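Local coordinates for serine protease pet (Escherichia coli, PDB 4OM9), which probably acts as a secreted autotransporter enterotoxin of enteroaggregative E. coli, a serine protease that cleaves host proteins such as alpha-fodrin, at residues A[70-75]-A[227-232]; A[188-193]-A[241-246]; A[500-505]-A[579-584]; A[599-604]-A[649-654]. One frame throughout, in Å; residues are numbered along the deposited sequence.

Contacts 1 and 2 lie in the protease domain, and contacts 3 and 4 lie in the beta-helix. Contacts 1 and 2 have centres 11 Å apart. Both reach the antiparallel sheet in which strands 221-232 and 239-244 are neighbours, and contact 1 joins it to the loop after strand 66-70. Their segments alternate along the chain. Contacts 3 and 4 follow in series, with centres 10 Å apart. They meet where strand 576-583 pairs with strand 599-608, which makes 500-505, 579-584, 599-604 and 649-654 successive neighbours along one face of the helix. About 50 Å separates the centres of contacts 2 and 3. The enzyme part is thus carried at one end of a long beta-helical stalk.

Contact 1: A[70-75]-A[227-232]; sequences VAHNAK and TTHGII
D101 OD1 accepts the backbone N of H72 and, weakly, that of A71, while OD2 of the same carboxylate takes H229 ND1, so H72 and H229, which touch across the contact, are held by one group. The carboxylate ties both segments together. No hydrogen bond runs directly between them. The H72 ring instead presents CE1 to H229 O at 3.4 Å, with the oxygen at the ring edge and near its plane. The two imidazoles form an offset edge-to-face pair. The edge of H72 is directed to the face of H229, with centroids 5.7 Å apart and planes at 62°. V70 CG2 packs against T228 O at 3.6 Å and T227 OG1 at 3.7 Å. T227 OG1 is itself hydrogen-bonded to T69 O. H229 and G230 both face Y241, a classic beta bulge in the strand. V70 and H72 also touch S208, and N73 ND2 is hydrogen-bonded to S208 O. The placing of H72, D101 and S208 is consistent with the His-Asp-Ser catalytic triad of chymotrypsin-like (PA clan) proteases.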
# COMPACT_ATOMS: atom_id res chain seq x y z
N VAL A 70 26.22 26.18 -16.06
CA VAL A 70 26.78 27.50 -16.18
C VAL A 70 28.17 27.34 -16.78
O VAL A 70 28.74 26.23 -16.72
CB VAL A 70 26.76 28.20 -14.80
CG1 VAL A 70 28.14 28.58 -14.33
CG2 VAL A 70 25.80 29.36 -14.85
N ALA A 71 28.68 28.40 -17.43
CA ALA A 71 29.91 28.33 -18.23
C ALA A 71 31.18 28.22 -17.40
O ALA A 71 32.06 27.43 -17.72
CB ALA A 71 30.01 29.56 -19.18
N HIS A 72 31.28 29.01 -16.33
CA HIS A 72 32.51 29.02 -15.53
C HIS A 72 32.55 27.82 -14.58
O HIS A 72 33.40 27.76 -13.68
CB HIS A 72 32.66 30.35 -14.76
CG HIS A 72 31.82 30.46 -13.52
ND1 HIS A 72 30.47 30.69 -13.55
CD2 HIS A 72 32.17 30.42 -12.21
CE1 HIS A 72 30.01 30.77 -12.31
NE2 HIS A 72 31.02 30.61 -11.48
N ASN A 73 31.65 26.87 -14.80
CA ASN A 73 31.73 25.57 -14.14
C ASN A 73 32.72 24.66 -14.87
O ASN A 73 33.00 23.55 -14.43
CB ASN A 73 30.35 24.91 -14.07
CG ASN A 73 29.80 24.85 -12.66
OD1 ASN A 73 30.33 25.50 -11.75
ND2 ASN A 73 28.73 24.08 -12.47
N ALA A 74 33.24 25.15 -16.00
CA ALA A 74 34.29 24.44 -16.72
C ALA A 74 35.56 24.42 -15.88
O ALA A 74 36.25 23.41 -15.81
CB ALA A 74 34.54 25.10 -18.06
N LYS A 75 35.84 25.55 -15.23
CA LYS A 75 37.01 25.68 -14.35
C LYS A 75 36.89 24.79 -13.12
O LYS A 75 37.89 24.25 -12.62
CB LYS A 75 37.18 27.14 -13.92
CG LYS A 75 37.08 28.14 -15.05
CD LYS A 75 37.36 29.56 -14.57
CE LYS A 75 36.43 29.97 -13.44
NZ LYS A 75 36.48 31.43 -13.18
N THR A 227 19.94 28.63 -14.74
CA THR A 227 20.98 27.92 -14.01
C THR A 227 21.72 28.88 -13.10
O THR A 227 21.93 30.06 -13.45
CB THR A 227 21.98 27.21 -14.96
OG1 THR A 227 22.48 28.14 -15.92
CG2 THR A 227 21.28 26.12 -15.70
N THR A 228 22.14 28.39 -11.95
CA THR A 228 22.65 29.27 -10.91
C THR A 228 24.03 29.85 -11.22
O THR A 228 25.00 29.11 -11.40
CB THR A 228 22.70 28.53 -9.59
OG1 THR A 228 21.39 28.09 -9.27
CG2 THR A 228 23.22 29.43 -8.49
N HIS A 229 24.10 31.17 -11.25
CA HIS A 229 25.33 31.89 -11.64
C HIS A 229 26.23 32.33 -10.49
O HIS A 229 27.44 32.18 -10.56
CB HIS A 229 24.99 33.12 -12.46
CG HIS A 229 26.17 34.01 -12.72
ND1 HIS A 229 27.08 33.76 -13.73
CD2 HIS A 229 26.60 35.13 -12.10
CE1 HIS A 229 28.01 34.68 -13.71
NE2 HIS A 229 27.75 35.53 -12.73
N GLY A 230 25.64 32.93 -9.45
CA GLY A 230 26.43 33.39 -8.32
C GLY A 230 25.64 34.06 -7.22
O GLY A 230 24.42 34.15 -7.30
N ILE A 231 26.34 34.54 -6.19
CA ILE A 231 25.70 35.20 -5.06
C ILE A 231 26.29 36.57 -4.70
O ILE A 231 27.43 36.88 -5.06
CB ILE A 231 25.74 34.32 -3.78
CG1 ILE A 231 27.09 34.46 -3.06
CG2 ILE A 231 25.43 32.86 -4.10
CD1 ILE A 231 28.26 33.93 -3.84
N ILE A 232 25.50 37.37 -4.00
CA ILE A 232 25.99 38.59 -3.34
C ILE A 232 25.33 38.66 -1.96
O ILE A 232 24.15 38.34 -1.82
CB ILE A 232 25.70 39.86 -4.16
CG1 ILE A 232 26.50 39.84 -5.47
CG2 ILE A 232 26.08 41.11 -3.39
CD1 ILE A 232 28.00 39.90 -5.27

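Contact 2: A[188-193]-A[241-246]; sequences GNKVEY and YVTPFD
V191 and V242 form an antiparallel hydrogen-bonded pair. V242 N gives the shorter bond, 2.7 Å to V191 O, and V191 N reaches V242 O at 3.1 Å. Y241 CA also sends a C-H to V191 O. E192 and Y241 make the next, non-hydrogen-bonded pair. Their side chains lie alongside and point the same way. E192 CG is anti to the backbone N (chi1 176°), and CG lies 3.9 Å from Y241 CE2. The carboxylate stands nearly upright to the ring, with planes 80° apart. On the face of V191 and V242, Y193 CD2 meets V242 CG2 at 4.1 Å. K190 runs beside T243, and its CE comes within 3.6 Å of T243 OG1. P244 CD rests 3.8 Å from N189 O.

A second shell holds these groups. N100, next to D101, receives K190 NZ through OD1 and T243 OG1 through its backbone O, and gives ND2 to N189 O. T179 OG1 bonds E192 OE1. R149 NH1 donates to Y193 OH, while F176 stacks on that ring. Strands 188-195 and 239-244 are thus tied as neighbours in a curled antiparallel sheet, consistent with the second beta-barrel of a chymotrypsin-like protease.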
# COMPACT_ATOMS: atom_id res chain seq x y z
N GLY A 188 25.45 40.57 -18.42
CA GLY A 188 24.11 40.79 -18.94
C GLY A 188 23.05 40.67 -17.86
O GLY A 188 23.37 40.43 -16.69
N ASN A 189 21.80 40.84 -18.24
CA ASN A 189 20.69 40.76 -17.30
C ASN A 189 20.48 39.36 -16.70
O ASN A 189 20.50 38.36 -17.42
CB ASN A 189 19.41 41.24 -17.98
CG ASN A 189 19.31 42.75 -18.00
OD1 ASN A 189 20.18 43.44 -17.48
ND2 ASN A 189 18.25 43.26 -18.61
N LYS A 190 20.27 39.31 -15.38
CA LYS A 190 20.13 38.05 -14.67
C LYS A 190 19.03 38.10 -13.61
O LYS A 190 18.80 39.13 -12.99
CB LYS A 190 21.45 37.65 -14.00
CG LYS A 190 22.57 37.22 -14.96
CD LYS A 190 23.77 36.70 -14.18
CE LYS A 190 24.88 36.25 -15.08
NZ LYS A 190 25.38 37.38 -15.93
N VAL A 191 18.37 36.97 -13.40
CA VAL A 191 17.31 36.90 -12.41
C VAL A 191 17.91 36.79 -11.03
O VAL A 191 18.87 36.06 -10.80
CB VAL A 191 16.37 35.74 -12.70
CG1 VAL A 191 15.39 35.51 -11.54
CG2 VAL A 191 15.61 36.01 -13.98
N GLU A 192 17.36 37.58 -10.11
CA GLU A 192 17.88 37.65 -8.76
C GLU A 192 16.84 37.11 -7.80
O GLU A 192 15.66 37.42 -7.93
CB GLU A 192 18.25 39.10 -8.40
CG GLU A 192 18.73 39.31 -6.96
CD GLU A 192 18.78 40.80 -6.59
OE1 GLU A 192 17.79 41.31 -6.04
OE2 GLU A 192 19.81 41.47 -6.85
N TYR A 193 17.27 36.27 -6.87
CA TYR A 193 16.31 35.78 -5.89
C TYR A 193 16.86 35.84 -4.48
O TYR A 193 18.06 36.00 -4.24
CB TYR A 193 15.83 34.36 -6.25
CG TYR A 193 16.67 33.12 -5.89
CD1 TYR A 193 17.04 32.85 -4.57
CD2 TYR A 193 16.99 32.17 -6.85
CE1 TYR A 193 17.75 31.71 -4.23
CE2 TYR A 193 17.70 31.00 -6.53
CZ TYR A 193 18.08 30.79 -5.21
OH TYR A 193 18.79 29.67 -4.84
N TYR A 241 21.95 34.90 -8.19
CA TYR A 241 21.67 35.27 -9.56
C TYR A 241 21.58 34.03 -10.43
O TYR A 241 22.40 33.13 -10.34
CB TYR A 241 22.75 36.23 -10.08
CG TYR A 241 22.79 37.46 -9.22
CD1 TYR A 241 23.45 37.44 -8.00
CD2 TYR A 241 22.12 38.62 -9.59
CE1 TYR A 241 23.48 38.54 -7.19
CE2 TYR A 241 22.14 39.73 -8.77
CZ TYR A 241 22.83 39.68 -7.58
OH TYR A 241 22.87 40.76 -6.74
N VAL A 242 20.54 34.01 -11.25
CA VAL A 242 20.31 32.94 -12.19
C VAL A 242 20.51 33.40 -13.63
O VAL A 242 19.88 34.37 -14.08
CB VAL A 242 18.90 32.37 -12.06
CG1 VAL A 242 18.79 31.08 -12.87
CG2 VAL A 242 18.55 32.14 -10.59
N THR A 243 21.37 32.69 -14.35
CA THR A 243 21.48 32.87 -15.80
C THR A 243 20.22 32.32 -16.44
O THR A 243 19.94 31.14 -16.35
CB THR A 243 22.72 32.17 -16.37
OG1 THR A 243 23.89 32.84 -15.89
CG2 THR A 243 22.71 32.17 -17.90
N PRO A 244 19.42 33.20 -17.07
CA PRO A 244 18.15 32.81 -17.68
C PRO A 244 18.37 31.79 -18.78
O PRO A 244 19.27 32.00 -19.61
CB PRO A 244 17.61 34.12 -18.25
CG PRO A 244 18.35 35.20 -17.51
CD PRO A 244 19.71 34.63 -17.27
N PHE A 245 17.57 30.73 -18.80
CA PHE A 245 17.71 29.72 -19.86
C PHE A 245 17.68 30.34 -21.25
O PHE A 245 16.83 31.17 -21.54
CB PHE A 245 16.61 28.66 -19.78
CG PHE A 245 16.56 27.78 -21.00
CD1 PHE A 245 17.44 26.73 -21.15
CD2 PHE A 245 15.66 28.05 -22.02
CE1 PHE A 245 17.40 25.93 -22.29
CE2 PHE A 245 15.61 27.26 -23.15
CZ PHE A 245 16.49 26.20 -23.29
N ASP A 246 18.57 29.88 -22.12
CA ASP A 246 18.74 30.52 -23.44
C ASP A 246 18.43 29.55 -24.59
O ASP A 246 19.26 28.73 -24.95
CB ASP A 246 20.16 31.08 -23.56
CG ASP A 246 20.46 31.70 -24.92
OD1 ASP A 246 19.62 31.68 -25.85
OD2 ASP A 246 21.58 32.22 -25.06

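Contact 3: A[500-505]-A[579-584]; sequences GDIQAN and RKFRFD
I502 and F581 pair on neighbouring parallel strands, as in successive coils of the right-handed beta-helix of autotransporter passenger domains. The main-chain bonds come first. I502 N reaches K580 O at 2.8 Å, R582 N reaches I502 O, and A504 N reaches R582 O. Just before I502 a side chain takes over: D501 OD1 accepts K580 N at 2.6 Å. At the corner, N505 O receives D584 N from above the carbonyl plane.

Apolar contacts lie on the side of I502, A504, F581 and F583. F581 CG lies beside its backbone N (chi1 -51°), and from there the ring meets I502, with CD2 3.7 Å from I502 CG1. F581 CE2 is 3.5 Å from G500 O. M516 touches both phenylalanines.

Q503 and R582 occupy the other side. Q503 OE1 lies 3.3 Å from R582 CB. The guanidinium of R582 turns to the next strand, with salt bridges to D600 and E602, and its NH1 is hydrogen-bonded to F581 O. At the start of the strands, R579 NE bonds D499 O. D501 OD2 lies 4.3 Å from R579 NH1, well out of the guanidinium plane. At the corner, a water donates to D584 OD2 at 2.7 Å and weakly to N505 OD1.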
# COMPACT_ATOMS: atom_id res chain seq x y z
N GLY A 500 4.47 -3.73 -2.26
CA GLY A 500 3.78 -2.94 -3.26
C GLY A 500 2.36 -3.44 -3.47
O GLY A 500 1.88 -4.28 -2.71
N ASP A 501 1.71 -2.93 -4.50
CA ASP A 501 0.35 -3.34 -4.82
C ASP A 501 0.35 -4.62 -5.65
O ASP A 501 1.10 -4.74 -6.64
CB ASP A 501 -0.39 -2.22 -5.55
CG ASP A 501 -0.57 -1.01 -4.70
OD1 ASP A 501 -1.13 -1.15 -3.59
OD2 ASP A 501 -0.14 0.09 -5.12
N ILE A 502 -0.50 -5.55 -5.25
CA ILE A 502 -0.62 -6.84 -5.90
C ILE A 502 -2.04 -7.09 -6.37
O ILE A 502 -2.96 -7.24 -5.55
CB ILE A 502 -0.22 -7.98 -4.97
CG1 ILE A 502 1.22 -7.80 -4.49
CG2 ILE A 502 -0.33 -9.31 -5.72
CD1 ILE A 502 2.27 -8.09 -5.61
N GLN A 503 -2.21 -7.14 -7.68
CA GLN A 503 -3.47 -7.50 -8.32
C GLN A 503 -3.21 -8.75 -9.15
O GLN A 503 -2.51 -8.68 -10.15
CB GLN A 503 -3.99 -6.35 -9.19
CG GLN A 503 -5.17 -6.71 -10.08
CD GLN A 503 -6.41 -7.05 -9.28
OE1 GLN A 503 -6.94 -6.21 -8.54
NE2 GLN A 503 -6.87 -8.31 -9.39
N ALA A 504 -3.77 -9.87 -8.73
CA ALA A 504 -3.46 -11.14 -9.37
C ALA A 504 -4.69 -12.04 -9.47
O ALA A 504 -5.57 -12.00 -8.61
CB ALA A 504 -2.36 -11.86 -8.60
N ASN A 505 -4.76 -12.85 -10.53
CA ASN A 505 -5.84 -13.82 -10.65
C ASN A 505 -5.86 -14.68 -9.40
O ASN A 505 -6.89 -14.84 -8.77
CB ASN A 505 -5.67 -14.69 -11.89
CG ASN A 505 -5.49 -13.87 -13.16
OD1 ASN A 505 -6.09 -12.81 -13.31
ND2 ASN A 505 -4.67 -14.36 -14.08
N ARG A 579 -1.06 -0.61 0.97
CA ARG A 579 -0.93 -1.33 -0.28
C ARG A 579 -2.14 -2.22 -0.48
O ARG A 579 -2.70 -2.71 0.50
CB ARG A 579 0.36 -2.17 -0.28
CG ARG A 579 1.62 -1.35 -0.14
CD ARG A 579 1.75 -0.37 -1.32
NE ARG A 579 3.13 0.07 -1.50
CZ ARG A 579 3.46 1.25 -2.03
NH1 ARG A 579 2.50 2.08 -2.42
NH2 ARG A 579 4.73 1.59 -2.17
N LYS A 580 -2.55 -2.39 -1.74
CA LYS A 580 -3.71 -3.21 -2.04
C LYS A 580 -3.29 -4.61 -2.51
O LYS A 580 -2.43 -4.77 -3.37
CB LYS A 580 -4.59 -2.55 -3.10
CG LYS A 580 -5.13 -1.18 -2.72
CD LYS A 580 -6.36 -1.27 -1.84
CE LYS A 580 -7.01 0.10 -1.65
NZ LYS A 580 -7.39 0.72 -2.96
N PHE A 581 -3.89 -5.61 -1.92
CA PHE A 581 -3.69 -6.98 -2.33
C PHE A 581 -5.07 -7.53 -2.65
O PHE A 581 -5.96 -7.65 -1.75
CB PHE A 581 -2.97 -7.79 -1.25
CG PHE A 581 -1.71 -7.14 -0.73
CD1 PHE A 581 -1.78 -6.13 0.24
CD2 PHE A 581 -0.46 -7.52 -1.19
CE1 PHE A 581 -0.62 -5.52 0.72
CE2 PHE A 581 0.71 -6.92 -0.70
CZ PHE A 581 0.62 -5.92 0.25
N ARG A 582 -5.27 -7.78 -3.94
CA ARG A 582 -6.50 -8.30 -4.50
C ARG A 582 -6.20 -9.58 -5.26
O ARG A 582 -5.23 -9.64 -6.03
CB ARG A 582 -7.16 -7.28 -5.43
CG ARG A 582 -7.58 -5.95 -4.77
CD ARG A 582 -8.67 -6.20 -3.72
NE ARG A 582 -9.15 -4.99 -3.04
CZ ARG A 582 -8.60 -4.47 -1.94
NH1 ARG A 582 -7.52 -5.03 -1.40
NH2 ARG A 582 -9.12 -3.38 -1.39
N PHE A 583 -7.04 -10.59 -5.05
CA PHE A 583 -6.89 -11.86 -5.74
C PHE A 583 -8.15 -12.70 -5.63
O PHE A 583 -8.85 -12.63 -4.64
CB PHE A 583 -5.70 -12.64 -5.17
CG PHE A 583 -5.75 -12.79 -3.68
CD1 PHE A 583 -6.50 -13.80 -3.10
CD2 PHE A 583 -5.06 -11.90 -2.86
CE1 PHE A 583 -6.57 -13.91 -1.71
CE2 PHE A 583 -5.11 -12.03 -1.50
CZ PHE A 583 -5.87 -13.04 -0.92
N ASP A 584 -8.44 -13.50 -6.65
CA ASP A 584 -9.60 -14.38 -6.56
C ASP A 584 -9.36 -15.40 -5.47
O ASP A 584 -10.22 -15.61 -4.61
CB ASP A 584 -9.88 -15.06 -7.89
CG ASP A 584 -10.33 -14.08 -8.94
OD1 ASP A 584 -11.01 -13.11 -8.55
OD2 ASP A 584 -9.98 -14.26 -10.13
O HOH W 1 -9.44 -13.20 -12.50

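Contact 4: A[599-604]-A[649-654]; sequences ADVEGN and SKFTGG
V601 and F651 form the inward-facing pair of two in-register parallel strands, in successive coils of the beta-helix. Both side chains have a carbon anti to the backbone N: CG1 in V601 (chi1 -173°) and CG in F651 (chi1 177°). The two side chains cross obliquely. V601 CG1 meets the F651 ring at its edge, in plane, 3.9 Å from CD1. The far end of the ring reaches the turn, where F651 CZ is 3.2 Å from G603 O. I595 touches both residues, and V670 and L672 of the following strand pack on F651, so the pair belongs to the buried interior.

The outward pairs differ. K650 CD comes up to D600 OD2 at 3.9 Å. The amine bends off at chi4, and K650 NZ makes its salt bridge with E648. D600 OD2 lies 4.6 Å from K650 NZ, opposite charges not in contact. E602 and T652 lie side by side, pointing the same way. E602 is extended beyond CG, and its OE2 lies 3.8 Å from T652 CG2. The outer ends of D600 and E602 rest on R582.

Four backbone bonds join the strands: K650 N to A599 O, V601 N to K650 O (2.7 Å), T652 N to V601 O and G603 N to T652 O. At the corner, the backbone of G603 and of G653 would press a CB against the preceding carbonyl O, which calls for glycine. At G653 a CB would also clash with G603 O. The amide end of N604 comes nearer to the partner segment, and N604 OD1 accepts a weak hydrogen bond from G654 N at 3.0 Å.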
# COMPACT_ATOMS: atom_id res chain seq x y z
N ALA A 599 -1.43 -3.30 5.14
CA ALA A 599 -1.91 -4.10 4.02
C ALA A 599 -3.44 -4.08 4.00
O ALA A 599 -4.10 -4.23 5.03
CB ALA A 599 -1.39 -5.53 4.09
N ASP A 600 -3.99 -3.88 2.81
CA ASP A 600 -5.41 -3.91 2.55
C ASP A 600 -5.64 -5.12 1.64
O ASP A 600 -5.39 -5.03 0.43
CB ASP A 600 -5.86 -2.60 1.91
CG ASP A 600 -7.36 -2.50 1.71
OD1 ASP A 600 -8.02 -3.48 1.32
OD2 ASP A 600 -7.89 -1.38 1.93
N VAL A 601 -6.07 -6.23 2.24
CA VAL A 601 -6.14 -7.52 1.55
C VAL A 601 -7.56 -7.97 1.29
O VAL A 601 -8.37 -8.00 2.21
CB VAL A 601 -5.43 -8.64 2.33
CG1 VAL A 601 -5.38 -9.90 1.48
CG2 VAL A 601 -4.04 -8.24 2.73
N GLU A 602 -7.84 -8.35 0.05
CA GLU A 602 -9.16 -8.82 -0.30
C GLU A 602 -9.11 -9.98 -1.31
O GLU A 602 -8.58 -9.87 -2.43
CB GLU A 602 -9.98 -7.68 -0.86
CG GLU A 602 -11.27 -8.05 -1.55
CD GLU A 602 -12.27 -6.90 -1.58
OE1 GLU A 602 -11.84 -5.72 -1.57
OE2 GLU A 602 -13.49 -7.18 -1.58
N GLY A 603 -9.67 -11.10 -0.89
CA GLY A 603 -9.91 -12.23 -1.74
C GLY A 603 -10.10 -13.48 -0.88
O GLY A 603 -10.01 -13.41 0.34
N ASN A 604 -10.36 -14.62 -1.51
CA ASN A 604 -10.61 -15.85 -0.76
C ASN A 604 -9.37 -16.67 -0.42
O ASN A 604 -8.52 -16.89 -1.26
CB ASN A 604 -11.63 -16.73 -1.50
CG ASN A 604 -13.03 -16.19 -1.37
OD1 ASN A 604 -13.29 -15.40 -0.46
ND2 ASN A 604 -13.93 -16.59 -2.27
N SER A 649 -4.65 -3.01 9.69
CA SER A 649 -4.61 -3.96 8.58
C SER A 649 -6.00 -4.46 8.22
O SER A 649 -6.89 -4.53 9.07
CB SER A 649 -3.72 -5.15 8.93
OG SER A 649 -4.29 -5.90 9.98
N LYS A 650 -6.20 -4.82 6.96
CA LYS A 650 -7.54 -5.22 6.52
C LYS A 650 -7.58 -6.54 5.75
O LYS A 650 -6.87 -6.71 4.75
CB LYS A 650 -8.17 -4.15 5.64
CG LYS A 650 -8.51 -2.86 6.31
CD LYS A 650 -9.48 -2.10 5.43
CE LYS A 650 -9.95 -0.79 6.07
NZ LYS A 650 -8.85 0.21 6.14
N PHE A 651 -8.43 -7.46 6.20
CA PHE A 651 -8.76 -8.60 5.36
C PHE A 651 -10.26 -8.66 5.12
O PHE A 651 -11.07 -8.50 6.04
CB PHE A 651 -8.28 -9.93 5.95
CG PHE A 651 -8.68 -11.10 5.12
CD1 PHE A 651 -8.06 -11.35 3.89
CD2 PHE A 651 -9.72 -11.93 5.51
CE1 PHE A 651 -8.44 -12.41 3.11
CE2 PHE A 651 -10.11 -13.00 4.73
CZ PHE A 651 -9.48 -13.24 3.53
N THR A 652 -10.60 -8.89 3.86
CA THR A 652 -11.96 -8.99 3.42
C THR A 652 -12.08 -10.18 2.47
O THR A 652 -11.37 -10.25 1.44
CB THR A 652 -12.40 -7.71 2.71
OG1 THR A 652 -12.39 -6.63 3.65
CG2 THR A 652 -13.81 -7.85 2.13
N GLY A 653 -12.98 -11.10 2.81
CA GLY A 653 -13.21 -12.28 1.99
C GLY A 653 -13.61 -13.49 2.82
O GLY A 653 -14.32 -13.36 3.81
N GLY A 654 -13.15 -14.67 2.42
CA GLY A 654 -13.48 -15.87 3.15
C GLY A 654 -12.27 -16.76 3.38
O GLY A 654 -11.24 -16.59 2.71